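Local atomic coordinates of methyltransferase FkbM (Methylobacillus flagellatus KT, PDB entry 2PY6), a protein that probably acts as a methyltransferase of the FkbM family, with a Rossmann-like catalytic domain. Residues P34-P39 and H197-P202. Residues are numbered along the deposited sequence; the frame is centred on the assembly and turned at random.
Sequences PMFGIP and HLTCEP. With EDO (1,2-ethanediol), chain C.
Phe36 lays the edge of its ring against the C-terminal end of helix 184-199. With CG anti to the backbone N (chi1 172°), the far end of the ring comes up to Leu198 and Thr199. Phe36 CD2 lies 3.5 Å from Leu198 O, which sits at the ring edge near its plane; Phe36 CE2 shares that oxygen and also meets Thr199 CG2 obliquely at 3.9 Å. Helix 19-32 packs on the same side chain through Ala26 and Ala29. Gly37, third residue of a type II turn closed by Ile38 N to Met35 O (2.9 Å), passes next to Thr199, where a CB would clash with Thr199 O. One water donates to Gly37 O at 3.1 Å and to Thr199 O at 2.7 Å. Thr199 OG1 accepts from Glu201 N (3.1 Å) in an ST turn and also bonds to Asn195 O. Two residues before Thr199, His197 stacks on Trp163, and His197 ND1 lies 2.5 Å from O2 of an ethanediol, probably from the crystallisation liquor, too short to be trusted in detail. Exchanging His197 for an alanine would remove the ring, which is likely to leave Trp163 without its stacking partner. No direct hydrogen bond joins the segments; Arg148 NH1 bonds to both Phe36 O and Leu198 O, so carbonyls of turn and helix end are satisfied through shared donors, and indirect polar links around a ring edge fix the loop.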
# COMPACT_ATOMS: atom_id res chain seq x y z
N PRO A 34 -2.14 37.19 -27.22
CA PRO A 34 -1.79 35.78 -27.11
C PRO A 34 -1.35 35.33 -25.70
O PRO A 34 -1.39 34.14 -25.39
CB PRO A 34 -0.69 35.61 -28.15
CG PRO A 34 -0.21 36.88 -28.46
CD PRO A 34 -1.24 37.90 -28.14
N MSE A 35 -0.98 36.28 -24.85
CA MSE A 35 -0.60 35.98 -23.48
C MSE A 35 -1.81 36.07 -22.53
O MSE A 35 -1.66 35.95 -21.31
CB MSE A 35 0.53 36.93 -23.05
CG MSE A 35 1.79 36.79 -23.89
SE MSE A 35 2.51 34.98 -23.68
CE MSE A 35 3.41 35.19 -21.92
N PHE A 36 -3.02 36.23 -23.08
CA PHE A 36 -4.23 36.25 -22.29
C PHE A 36 -4.26 35.00 -21.45
O PHE A 36 -3.98 33.90 -21.94
CB PHE A 36 -5.50 36.25 -23.14
CG PHE A 36 -6.77 36.06 -22.31
CD1 PHE A 36 -7.25 37.09 -21.48
CD2 PHE A 36 -7.48 34.88 -22.35
CE1 PHE A 36 -8.39 36.94 -20.73
CE2 PHE A 36 -8.62 34.73 -21.63
CZ PHE A 36 -9.09 35.75 -20.80
N GLY A 37 -4.58 35.15 -20.18
CA GLY A 37 -4.65 33.96 -19.32
C GLY A 37 -3.33 33.60 -18.63
O GLY A 37 -3.29 32.66 -17.81
N ILE A 38 -2.25 34.31 -18.97
CA ILE A 38 -0.96 34.07 -18.35
C ILE A 38 -0.80 35.06 -17.16
O ILE A 38 -1.04 36.24 -17.31
CB ILE A 38 0.20 34.20 -19.36
CG1 ILE A 38 -0.06 33.27 -20.56
CG2 ILE A 38 1.54 33.91 -18.70
CD1 ILE A 38 -0.31 31.79 -20.19
N PRO A 39 -0.43 34.56 -15.97
CA PRO A 39 -0.24 35.49 -14.83
C PRO A 39 0.76 36.60 -15.11
O PRO A 39 1.81 36.34 -15.67
CB PRO A 39 0.27 34.57 -13.71
CG PRO A 39 -0.19 33.22 -14.10
CD PRO A 39 -0.16 33.17 -15.59
N HIS A 197 -10.36 26.12 -22.26
CA HIS A 197 -9.45 26.27 -23.38
C HIS A 197 -9.09 27.74 -23.65
O HIS A 197 -7.96 28.04 -23.95
CB HIS A 197 -10.00 25.61 -24.66
CG HIS A 197 -10.18 24.12 -24.55
ND1 HIS A 197 -9.12 23.24 -24.42
CD2 HIS A 197 -11.30 23.36 -24.54
CE1 HIS A 197 -9.59 22.01 -24.30
NE2 HIS A 197 -10.91 22.05 -24.37
N LEU A 198 -10.05 28.66 -23.54
CA LEU A 198 -9.73 30.07 -23.79
C LEU A 198 -8.85 30.69 -22.69
O LEU A 198 -8.01 31.52 -22.98
CB LEU A 198 -11.01 30.90 -23.94
CG LEU A 198 -11.85 30.65 -25.19
CD1 LEU A 198 -13.19 31.33 -25.06
CD2 LEU A 198 -11.13 31.10 -26.42
N THR A 199 -9.05 30.27 -21.45
CA THR A 199 -8.39 30.87 -20.29
C THR A 199 -7.29 30.09 -19.62
O THR A 199 -6.53 30.69 -18.85
CB THR A 199 -9.39 31.10 -19.17
OG1 THR A 199 -9.88 29.85 -18.71
CG2 THR A 199 -10.57 31.96 -19.64
N CYS A 200 -7.21 28.78 -19.88
CA CYS A 200 -6.27 27.85 -19.23
C CYS A 200 -6.62 27.64 -17.75
O CYS A 200 -5.77 27.23 -16.99
CB CYS A 200 -4.80 28.32 -19.31
SG CYS A 200 -4.17 28.71 -20.93
N GLU A 201 -7.86 27.91 -17.36
CA GLU A 201 -8.30 27.83 -15.98
C GLU A 201 -9.13 26.57 -15.73
O GLU A 201 -10.30 26.52 -16.08
CB GLU A 201 -9.13 29.08 -15.59
CG GLU A 201 -9.76 29.01 -14.18
CD GLU A 201 -8.77 28.65 -13.06
OE1 GLU A 201 -7.93 29.48 -12.70
OE2 GLU A 201 -8.85 27.54 -12.50
N PRO A 202 -8.53 25.54 -15.11
CA PRO A 202 -9.28 24.30 -14.89
C PRO A 202 -10.53 24.38 -14.02
O PRO A 202 -11.38 23.50 -14.12
CB PRO A 202 -8.25 23.39 -14.24
CG PRO A 202 -7.25 24.25 -13.67
CD PRO A 202 -7.15 25.41 -14.62
C1 EDO C . -5.66 25.92 -23.56
O1 EDO C . -5.79 26.47 -22.28
C2 EDO C . -5.91 24.41 -23.53
O2 EDO C . -6.76 24.03 -24.62
O HOH W 1 -5.82 31.61 -16.36